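Local coordinates for uncharacterized protein (Pyrococcus furiosus, PDB 4XLZ) that probably removes an acetyl group from N,N'-diacetylchitobiose as a metal-dependent deacetylase of carbohydrate esterase family 14, at residues 36-41 with 90-95; 42-47 with 62-67; 69-74 with 80-85; 207-212 with 222-227. All blocks are in the same frame, centred on the assembly; numbering follows the deposited sequence.

Interaction 1. Residues 36-41 with 90-95. With CD (cadmium ion), chain G.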
# COMPACT_ATOMS: atom_id res chain seq x y z
N CYS A 36 22.64 -11.77 14.43
CA CYS A 36 23.19 -10.99 13.33
C CYS A 36 22.21 -11.01 12.21
O CYS A 36 21.79 -12.04 11.71
CB CYS A 36 24.49 -11.68 12.83
SG CYS A 36 25.74 -11.72 14.23
N ILE A 37 21.73 -9.80 11.86
CA ILE A 37 20.67 -9.63 10.86
C ILE A 37 21.29 -9.25 9.52
O ILE A 37 22.11 -8.24 9.44
CB ILE A 37 19.76 -8.49 11.33
CG1 ILE A 37 19.13 -8.97 12.70
CG2 ILE A 37 18.57 -8.41 10.30
CD1 ILE A 37 18.07 -7.92 13.24
N GLU A 38 21.01 -10.00 8.50
CA GLU A 38 21.57 -9.79 7.13
C GLU A 38 20.46 -9.58 6.17
O GLU A 38 19.47 -10.31 6.14
CB GLU A 38 22.48 -10.94 6.62
CG GLU A 38 21.80 -12.34 6.80
CD GLU A 38 22.71 -13.49 6.35
OE1 GLU A 38 23.86 -13.22 6.00
OE2 GLU A 38 22.21 -14.65 6.21
N PRO A 39 20.66 -8.69 5.23
CA PRO A 39 19.63 -8.50 4.17
C PRO A 39 19.50 -9.67 3.23
O PRO A 39 18.37 -10.07 2.90
CB PRO A 39 20.14 -7.21 3.40
CG PRO A 39 20.95 -6.42 4.40
CD PRO A 39 21.65 -7.56 5.34
N HIS A 40 20.70 -10.24 2.83
CA HIS A 40 20.72 -11.37 1.88
C HIS A 40 21.67 -12.43 2.47
O HIS A 40 22.46 -12.13 3.33
CB HIS A 40 21.38 -10.86 0.54
CG HIS A 40 20.66 -9.69 -0.00
ND1 HIS A 40 21.32 -8.46 -0.13
CD2 HIS A 40 19.42 -9.56 -0.54
CE1 HIS A 40 20.46 -7.61 -0.70
NE2 HIS A 40 19.31 -8.24 -0.96
N PRO A 41 21.50 -13.67 1.93
CA PRO A 41 22.45 -14.74 2.36
C PRO A 41 23.90 -14.27 1.84
O PRO A 41 24.09 -13.88 0.70
CB PRO A 41 22.01 -15.94 1.47
CG PRO A 41 20.54 -15.66 1.17
CD PRO A 41 20.55 -14.13 0.92
N ARG A 90 21.43 -23.47 1.03
CA ARG A 90 22.50 -24.46 1.35
C ARG A 90 23.91 -23.80 1.47
O ARG A 90 24.68 -24.15 2.36
CB ARG A 90 22.54 -25.48 0.24
CG ARG A 90 21.22 -26.25 0.19
CD ARG A 90 20.88 -26.91 -1.12
NE ARG A 90 19.63 -27.73 -1.00
CZ ARG A 90 19.18 -28.54 -1.96
NH1 ARG A 90 19.86 -28.66 -3.13
NH2 ARG A 90 18.04 -29.22 -1.77
N GLU A 91 24.16 -22.81 0.59
CA GLU A 91 25.43 -22.02 0.74
C GLU A 91 25.58 -21.39 2.08
O GLU A 91 26.60 -21.39 2.71
CB GLU A 91 25.51 -20.96 -0.34
CG GLU A 91 25.72 -21.64 -1.69
CD GLU A 91 25.72 -20.76 -2.91
OE1 GLU A 91 26.09 -21.23 -4.07
OE2 GLU A 91 25.26 -19.56 -2.83
N GLU A 92 24.46 -20.77 2.55
CA GLU A 92 24.56 -20.16 3.86
C GLU A 92 24.74 -21.15 5.03
O GLU A 92 25.43 -20.87 5.99
CB GLU A 92 23.26 -19.26 4.14
CG GLU A 92 23.41 -18.41 5.38
CD GLU A 92 24.35 -17.22 5.19
OE1 GLU A 92 23.95 -16.05 5.02
OE2 GLU A 92 25.59 -17.38 5.34
N GLU A 93 24.07 -22.30 4.88
CA GLU A 93 24.28 -23.30 5.97
C GLU A 93 25.78 -23.71 5.99
O GLU A 93 26.30 -23.93 7.07
CB GLU A 93 23.40 -24.52 5.67
CG GLU A 93 21.85 -24.10 6.03
CD GLU A 93 20.85 -25.13 5.51
OE1 GLU A 93 21.19 -26.03 4.67
OE2 GLU A 93 19.69 -25.05 5.96
N GLU A 94 26.38 -23.86 4.82
CA GLU A 94 27.84 -24.27 4.81
C GLU A 94 28.70 -23.09 5.34
O GLU A 94 29.62 -23.26 6.12
CB GLU A 94 28.20 -24.64 3.41
CG GLU A 94 29.78 -24.84 3.19
CD GLU A 94 30.14 -25.28 1.68
OE1 GLU A 94 29.33 -26.08 1.13
OE2 GLU A 94 31.19 -24.89 1.05
N SER A 95 28.42 -21.84 4.92
CA SER A 95 29.18 -20.72 5.43
C SER A 95 29.05 -20.58 6.92
O SER A 95 29.97 -20.35 7.69
CB SER A 95 28.57 -19.47 4.70
OG SER A 95 29.22 -18.26 5.08
CD CD G . 23.51 -7.94 0.46
O HOH W 1 26.36 -14.63 5.80
O HOH W 2 23.73 -7.15 -1.99

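Interaction 2. Residues 42-47 with 62-67. With CD (cadmium ion), chain G.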
# COMPACT_ATOMS: atom_id res chain seq x y z
N ASP A 42 24.75 -14.20 2.80
CA ASP A 42 26.17 -13.84 2.69
C ASP A 42 26.53 -12.54 3.30
O ASP A 42 27.68 -12.29 3.56
CB ASP A 42 26.81 -13.98 1.30
CG ASP A 42 26.45 -12.85 0.29
OD1 ASP A 42 26.08 -11.72 0.70
OD2 ASP A 42 26.62 -13.05 -0.98
N ASP A 43 25.50 -11.72 3.68
CA ASP A 43 25.98 -10.46 4.24
C ASP A 43 26.60 -10.50 5.64
O ASP A 43 27.46 -9.68 5.97
CB ASP A 43 24.76 -9.39 4.34
CG ASP A 43 24.39 -8.83 3.03
OD1 ASP A 43 25.35 -8.26 2.33
OD2 ASP A 43 23.25 -8.97 2.52
N CYS A 44 26.17 -11.42 6.50
CA CYS A 44 26.85 -11.57 7.82
C CYS A 44 28.34 -11.99 7.57
O CYS A 44 29.19 -11.41 8.25
CB CYS A 44 26.14 -12.67 8.65
SG CYS A 44 24.59 -12.02 9.32
N ALA A 45 28.51 -12.95 6.65
CA ALA A 45 29.91 -13.38 6.43
C ALA A 45 30.71 -12.23 5.86
O ALA A 45 31.88 -12.02 6.29
CB ALA A 45 29.96 -14.53 5.42
N ILE A 46 30.14 -11.49 4.90
CA ILE A 46 30.93 -10.34 4.30
C ILE A 46 31.15 -9.25 5.27
O ILE A 46 32.28 -8.72 5.42
CB ILE A 46 30.29 -9.88 3.00
CG1 ILE A 46 30.22 -10.97 1.94
CG2 ILE A 46 30.92 -8.52 2.50
CD1 ILE A 46 29.27 -10.65 0.77
N GLY A 47 30.07 -8.82 5.96
CA GLY A 47 30.24 -7.66 6.84
C GLY A 47 31.02 -7.93 8.11
O GLY A 47 31.70 -7.05 8.65
N VAL A 62 25.67 -17.44 18.35
CA VAL A 62 25.39 -16.46 17.24
C VAL A 62 24.33 -17.08 16.41
O VAL A 62 24.35 -18.20 15.92
CB VAL A 62 26.65 -16.22 16.35
CG1 VAL A 62 26.22 -15.25 15.24
CG2 VAL A 62 27.82 -15.65 17.16
N ILE A 63 23.22 -16.27 16.27
CA ILE A 63 22.04 -16.66 15.46
C ILE A 63 21.85 -15.65 14.31
O ILE A 63 22.02 -14.48 14.57
CB ILE A 63 20.77 -16.62 16.40
CG1 ILE A 63 20.98 -17.69 17.53
CG2 ILE A 63 19.49 -16.88 15.58
CD1 ILE A 63 19.96 -17.41 18.67
N TYR A 64 21.51 -16.15 13.16
CA TYR A 64 21.26 -15.18 11.99
C TYR A 64 19.74 -15.03 11.84
O TYR A 64 18.95 -15.96 12.05
CB TYR A 64 21.69 -15.79 10.70
CG TYR A 64 23.20 -15.84 10.49
CD1 TYR A 64 24.13 -15.38 11.41
CD2 TYR A 64 23.58 -16.37 9.28
CE1 TYR A 64 25.56 -15.43 11.09
CE2 TYR A 64 24.99 -16.43 8.92
CZ TYR A 64 25.85 -15.98 9.86
OH TYR A 64 27.23 -16.06 9.58
N ILE A 65 19.39 -13.78 11.45
CA ILE A 65 18.08 -13.58 10.77
C ILE A 65 18.41 -13.10 9.35
O ILE A 65 19.16 -12.10 9.26
CB ILE A 65 17.23 -12.51 11.44
CG1 ILE A 65 16.86 -12.98 12.86
CG2 ILE A 65 15.92 -12.35 10.63
CD1 ILE A 65 16.15 -11.84 13.73
N CYS A 66 17.95 -13.82 8.36
CA CYS A 66 18.18 -13.41 6.96
C CYS A 66 16.86 -12.87 6.47
O CYS A 66 15.85 -13.55 6.40
CB CYS A 66 18.69 -14.62 6.16
SG CYS A 66 19.28 -14.05 4.53
N MSE A 67 16.90 -11.61 6.01
CA MSE A 67 15.59 -10.93 5.69
C MSE A 67 15.00 -11.39 4.39
O MSE A 67 13.80 -11.50 4.24
CB MSE A 67 15.85 -9.41 5.48
CG MSE A 67 16.57 -8.70 6.65
SE MSE A 67 15.55 -8.84 8.34
CE MSE A 67 14.05 -7.78 7.86
CD CD G . 23.51 -7.94 0.46
O HOH W 2 23.73 -7.15 -1.99

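Interaction 3. Residues 69-74 with 80-85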
# COMPACT_ATOMS: atom_id res chain seq x y z
N ASP A 69 15.50 -13.89 0.45
CA ASP A 69 15.86 -15.24 -0.03
C ASP A 69 16.97 -15.18 -1.08
O ASP A 69 17.42 -16.23 -1.52
CB ASP A 69 14.62 -15.87 -0.66
CG ASP A 69 13.92 -15.00 -1.74
OD1 ASP A 69 14.59 -14.02 -2.22
OD2 ASP A 69 12.71 -15.30 -2.01
N GLY A 70 17.46 -14.01 -1.41
CA GLY A 70 18.54 -13.99 -2.44
C GLY A 70 18.09 -14.36 -3.85
O GLY A 70 18.96 -14.61 -4.79
N TYR A 71 16.79 -14.38 -4.19
CA TYR A 71 16.18 -14.77 -5.47
C TYR A 71 16.80 -14.13 -6.68
O TYR A 71 16.77 -14.69 -7.78
CB TYR A 71 14.64 -14.43 -5.32
CG TYR A 71 13.75 -14.71 -6.46
CD1 TYR A 71 12.88 -15.84 -6.38
CD2 TYR A 71 13.66 -13.85 -7.55
CE1 TYR A 71 11.93 -16.08 -7.39
CE2 TYR A 71 12.75 -14.06 -8.57
CZ TYR A 71 11.87 -15.18 -8.45
OH TYR A 71 10.97 -15.40 -9.47
N MSE A 72 17.20 -12.85 -6.53
CA MSE A 72 17.56 -12.09 -7.72
C MSE A 72 19.04 -12.19 -8.05
O MSE A 72 19.47 -11.63 -9.10
CB MSE A 72 17.25 -10.59 -7.50
CG MSE A 72 15.77 -10.35 -7.37
SE MSE A 72 14.88 -10.61 -9.12
CE MSE A 72 13.11 -10.27 -8.38
N GLY A 73 19.83 -12.82 -7.19
CA GLY A 73 21.31 -12.79 -7.35
C GLY A 73 21.92 -13.61 -8.48
O GLY A 73 22.83 -14.46 -8.17
N THR A 74 21.43 -13.53 -9.69
CA THR A 74 22.11 -14.29 -10.78
C THR A 74 21.97 -13.49 -12.08
O THR A 74 21.02 -12.79 -12.31
CB THR A 74 21.48 -15.72 -10.97
OG1 THR A 74 22.11 -16.43 -12.11
CG2 THR A 74 19.97 -15.70 -11.32
N SER A 80 16.36 -20.09 -12.46
CA SER A 80 15.17 -19.35 -11.92
C SER A 80 15.60 -18.83 -10.55
O SER A 80 16.46 -19.35 -9.82
CB SER A 80 13.97 -20.29 -11.81
OG SER A 80 14.15 -21.26 -10.78
N GLY A 81 14.81 -17.83 -10.08
CA GLY A 81 15.06 -17.36 -8.71
C GLY A 81 14.73 -18.36 -7.60
O GLY A 81 15.30 -18.36 -6.55
N HIS A 82 13.76 -19.20 -7.93
CA HIS A 82 13.39 -20.26 -6.99
C HIS A 82 14.56 -21.25 -6.74
O HIS A 82 14.91 -21.58 -5.59
CB HIS A 82 12.19 -21.07 -7.48
CG HIS A 82 11.02 -20.23 -7.83
ND1 HIS A 82 10.41 -19.44 -6.88
CD2 HIS A 82 10.32 -20.08 -8.97
CE1 HIS A 82 9.40 -18.82 -7.45
NE2 HIS A 82 9.30 -19.17 -8.70
N GLU A 83 15.11 -21.68 -7.91
CA GLU A 83 16.29 -22.51 -7.79
C GLU A 83 17.48 -21.85 -7.11
O GLU A 83 18.12 -22.41 -6.22
CB GLU A 83 16.70 -23.14 -9.12
CG GLU A 83 17.79 -24.24 -8.92
CD GLU A 83 18.05 -25.05 -10.23
OE1 GLU A 83 17.43 -24.77 -11.29
OE2 GLU A 83 18.92 -26.02 -10.07
N LEU A 84 17.72 -20.55 -7.44
CA LEU A 84 18.78 -19.79 -6.78
C LEU A 84 18.57 -19.76 -5.30
O LEU A 84 19.44 -19.88 -4.48
CB LEU A 84 18.90 -18.43 -7.42
CG LEU A 84 19.94 -17.63 -6.76
CD1 LEU A 84 21.42 -18.27 -6.94
CD2 LEU A 84 19.99 -16.26 -7.52
N ALA A 85 17.29 -19.46 -4.89
CA ALA A 85 17.09 -19.34 -3.46
C ALA A 85 17.37 -20.63 -2.68
O ALA A 85 17.92 -20.60 -1.58
CB ALA A 85 15.56 -18.89 -3.23
O HOH W 3 17.63 -18.42 0.06
O HOH W 4 12.09 -17.44 -10.97

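Interaction 4. Residues 207-212 with 222-227. With CD (cadmium ion), chain H.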
# COMPACT_ATOMS: atom_id res chain seq x y z
N LEU A 207 39.99 -17.55 6.81
CA LEU A 207 38.71 -18.25 7.19
C LEU A 207 37.50 -17.35 6.71
O LEU A 207 36.56 -17.94 6.13
CB LEU A 207 38.68 -18.49 8.67
CG LEU A 207 37.34 -19.19 9.10
CD1 LEU A 207 37.11 -20.51 8.29
CD2 LEU A 207 37.25 -19.37 10.63
N LYS A 208 37.57 -16.07 7.01
CA LYS A 208 36.46 -15.16 6.54
C LYS A 208 36.31 -15.31 5.06
O LYS A 208 35.19 -15.47 4.51
CB LYS A 208 36.83 -13.71 6.88
CG LYS A 208 35.75 -12.75 6.26
CD LYS A 208 36.02 -11.39 6.80
CE LYS A 208 34.91 -10.50 6.10
NZ LYS A 208 34.69 -9.26 6.83
N LEU A 209 37.39 -15.22 4.25
CA LEU A 209 37.20 -15.31 2.85
C LEU A 209 36.69 -16.68 2.37
O LEU A 209 35.93 -16.77 1.41
CB LEU A 209 38.56 -15.01 2.07
CG LEU A 209 39.05 -13.62 2.40
CD1 LEU A 209 40.44 -13.47 1.64
CD2 LEU A 209 38.20 -12.56 1.65
N LYS A 210 37.09 -17.76 3.09
CA LYS A 210 36.53 -19.06 2.75
C LYS A 210 34.98 -19.11 3.00
O LYS A 210 34.25 -19.75 2.17
CB LYS A 210 37.29 -20.14 3.58
CG LYS A 210 36.79 -21.54 3.28
CD LYS A 210 37.51 -22.62 4.23
CE LYS A 210 37.09 -23.99 3.69
NZ LYS A 210 37.55 -24.98 4.74
N ALA A 211 34.61 -18.53 4.15
CA ALA A 211 33.16 -18.49 4.46
C ALA A 211 32.40 -17.67 3.46
O ALA A 211 31.19 -17.95 3.15
CB ALA A 211 32.96 -18.01 5.93
N ILE A 212 33.02 -16.61 2.94
CA ILE A 212 32.35 -15.86 1.83
C ILE A 212 32.22 -16.64 0.53
O ILE A 212 31.19 -16.75 -0.12
CB ILE A 212 33.06 -14.48 1.63
CG1 ILE A 212 32.92 -13.71 2.95
CG2 ILE A 212 32.53 -13.78 0.41
CD1 ILE A 212 33.91 -12.43 2.95
N ASP A 222 35.38 -15.37 -11.75
CA ASP A 222 35.43 -14.04 -12.39
C ASP A 222 35.07 -12.84 -11.49
O ASP A 222 35.78 -11.78 -11.42
CB ASP A 222 34.54 -14.06 -13.60
CG ASP A 222 35.34 -13.71 -14.79
OD1 ASP A 222 36.07 -14.67 -15.31
OD2 ASP A 222 35.43 -12.44 -15.01
N ILE A 223 33.97 -13.08 -10.71
CA ILE A 223 33.54 -12.01 -9.81
C ILE A 223 34.54 -11.79 -8.69
O ILE A 223 34.80 -10.71 -8.23
CB ILE A 223 32.10 -12.39 -9.22
CG1 ILE A 223 31.14 -12.20 -10.39
CG2 ILE A 223 31.81 -11.57 -7.98
CD1 ILE A 223 29.69 -12.71 -10.03
N TRP A 224 35.20 -12.92 -8.27
CA TRP A 224 36.13 -12.87 -7.19
C TRP A 224 37.40 -12.02 -7.54
O TRP A 224 38.01 -11.48 -6.63
CB TRP A 224 36.49 -14.33 -6.76
CG TRP A 224 37.16 -14.38 -5.39
CD1 TRP A 224 38.47 -14.79 -5.06
CD2 TRP A 224 36.55 -14.07 -4.13
NE1 TRP A 224 38.67 -14.71 -3.70
CE2 TRP A 224 37.51 -14.28 -3.09
CE3 TRP A 224 35.24 -13.61 -3.80
CZ2 TRP A 224 37.23 -14.08 -1.73
CZ3 TRP A 224 34.95 -13.43 -2.45
CH2 TRP A 224 35.94 -13.61 -1.43
N GLU A 225 37.67 -11.96 -8.87
CA GLU A 225 38.79 -11.07 -9.24
C GLU A 225 38.60 -9.62 -8.89
O GLU A 225 39.56 -8.87 -8.73
CB GLU A 225 38.99 -11.14 -10.74
CG GLU A 225 39.48 -12.57 -11.22
CD GLU A 225 40.84 -12.99 -10.54
OE1 GLU A 225 40.88 -13.84 -9.65
OE2 GLU A 225 41.85 -12.31 -10.98
N THR A 226 37.32 -9.20 -8.69
CA THR A 226 37.08 -7.86 -8.17
C THR A 226 36.79 -7.86 -6.72
O THR A 226 37.22 -7.03 -5.95
CB THR A 226 35.82 -7.28 -8.92
OG1 THR A 226 36.14 -7.07 -10.32
CG2 THR A 226 35.40 -5.95 -8.25
N TRP A 227 36.08 -8.92 -6.28
CA TRP A 227 35.70 -8.92 -4.85
C TRP A 227 36.73 -9.19 -3.82
O TRP A 227 36.79 -8.66 -2.71
CB TRP A 227 34.47 -9.85 -4.61
CG TRP A 227 33.23 -9.01 -5.02
CD1 TRP A 227 32.84 -8.64 -6.32
CD2 TRP A 227 32.28 -8.38 -4.13
NE1 TRP A 227 31.71 -7.77 -6.26
CE2 TRP A 227 31.39 -7.62 -4.95
CE3 TRP A 227 32.13 -8.37 -2.75
CZ2 TRP A 227 30.26 -6.91 -4.40
CZ3 TRP A 227 31.01 -7.69 -2.19
CH2 TRP A 227 30.13 -6.93 -3.02
CD CD H . 43.29 -13.65 -9.46

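Interaction 1. Residues 36-41 with 90-95
Glu38 and Glu92 meet carboxylate to carboxylate. The two side chains come from opposite directions, and their carboxylate planes are turned 29° from each other. Glu38 OE2 lies 2.5 Å from Glu92 OE1. One of the two acid groups probably holds a proton. Glu92 gets there with CG anti to its backbone N (chi1 -170°) and a bend at chi2, while Glu38 runs extended beyond CG. Water 1 lies 2.9 Å from Glu38 OE1 and 2.9 Å from Glu92 OE2. Backbone N-H groups also serve the pair: Glu38 OE1 accepts from Cys44 N and Glu92 OE1 from Asp42 N.

Pro41 packs against the same acid group: its CA lies 3.3 Å from Glu92 OE1.

Metal binding lies to one side. His40 ND1 binds the cadmium ion at 2.3 Å, and Asp43 and His151 complete the protein ligands. Asp150 OD1 is hydrogen-bonded to His40 NE2, which probably helps fix the ring.

The contact joins the C-terminal end of strand 33-38 and the loop after it to helix 81-99. Strand 61-68 lies beside strand 33-38 in the sheet, and Cys66 touches Glu38. Helix 43-57 starts next to the acid pair.

Interaction 2. Residues 42-47 with 62-67
Cys44, in the first turn of helix 43-57, faces Tyr64 of strand 61-68, with their CA atoms 7.9 Å apart. No hydrogen bond joins the two segments; the contact is made almost wholly by these two side chains.

Cys44 lies over one face of the Tyr64 ring. Its CB is 3.5 Å from Tyr64 CZ, toward the phenol end of the ring, and makes a CH-pi contact. The sulfur also sits over the face: Cys44 SG is 4.0 Å from the ring centroid and 12° off the ring normal. This is a Cys sulfur-aromatic contact. Cys44 SG stands anti to its carbonyl carbon (chi1 -76°), which carries the sulfur over the CD1 and CE1 side of the ring. Ile52, about two turns further along the helix, touches both Cys44 and Tyr64. An alanine in place of Tyr64 is likely to open a gap under Cys44 and leave its sulfur without the aromatic face.

The preceding residue serves the metal. Asp43 binds the cadmium ion through both carboxylate oxygens, OD1 at 2.6 Å and OD2 at 2.3 Å. Tyr191 OH is hydrogen-bonded to Asp43 OD1.

Strand 33-38, helix 43-57 and strand 61-68 form a beta-alpha-beta unit with parallel strands. The helix packs on the sheet partly through Cys44, while its first turn supplies a metal ligand.

Interaction 3. Residues 69-74 with 80-85
The loop after strand 61-68 folds back here on the N-terminal turn of helix 81-99. Within the loop, Asp69 forms an Asx turn: Tyr71 N donates to Asp69 OD1, meeting it from above the carboxylate plane. Asp111 N also bonds to Asp69 OD1.

Tyr71 CG lies opposite its backbone N (chi1 -180°), which lays the ring flat against Gly81. Gly81 CA sits 3.5 Å from the ring centroid and 11° off its normal, a CH-pi contact. The Tyr71 ring sits where a CB on Gly81 would clash with Tyr71 CG. Tyr71 also turns an edge to the face of His82. This T-shaped pair has its planes at 84°, with Tyr71 CE1 3.7 Å from His82 ND1. Arg110 makes a cation-pi contact with the Tyr71 ring. Water 4 links Tyr71 OH to Gly81 N. Tyr71 O is buried without a partner in the model. A leucine in place of Tyr71 would probably leave His82 without its edge-on ring and water 4 without the hydroxyl.

Leu84 CD2 packs into the type I beta turn from Gly70 to Gly73, 3.4 Å from Gly70 O and 3.4 Å from Gly73 C. Water 3 donates to both Asp69 O and Ala85 O.

Asn108 of the second subunit packs on Tyr71 and His82. The loop runs between strand 61-68 and helix 81-99, and Arg88 of that helix bonds to Gly70 O.

Interaction 4. Residues 207-212 with 222-227
Trp224 reaches from helix 221-240 to two aliphatic side chains of helix 205-213. The six-membered part of its indole does the touching. Leu209 CD2 lies 3.8 Å from Trp224 CZ2. Leu209 CB backs it, 4.1 Å from Trp224 CZ2. Ile212 CG2 comes to the ring edge, near its plane, 3.8 Å from Trp224 CZ3. The Ile212 and Trp224 side chains cross at about a right angle. Trp224 CG stands anti to the backbone N (chi1 -164°), which sends the indole out toward the other helix.

A second shell surrounds the indole and probably holds it in place. Trp224 NE1 is hydrogen-bonded to Glu228 OE2, one turn further along the same helix. Arg213 makes a cation-pi contact with the ring, and Phe219 meets it with planes at about 80°. Leu231 touches Leu209, Ile212 and Trp224. Beyond these, Ile212 packs on Ala45 and Ile46 of helix 43-57, and Met1 of the third subunit touches Trp224.

Glu225, the next residue, binds another cadmium ion through OE1 at 2.4 Å and OE2 at 2.5 Å.

No hydrogen bond joins the two segments. Their backbones stay well apart, so the large indole spans the distance and the attachment rests on apolar packing.

Interactions 1 and 2 have centres about 5 Å apart, involve neighbouring strands 33-38 and 61-68 of the parallel sheet, and share a cadmium ion. Interaction 2 is nested inside the loop closed by interaction 1, as is interaction 3. Interaction 3 uses the start of helix 81-99, the helix of interaction 1, with its centre about 13 Å from that contact. Interaction 4 comes later in the chain. It touches interaction 1 through Ser95 OG and Ala211 O, and interaction 2 through Lys208 NZ and Ile46 O. Helix 205-213 is thereby probably tied to the metal-binding part of the fold. Interactions 3 and 4 do not touch, but both reach the third subunit.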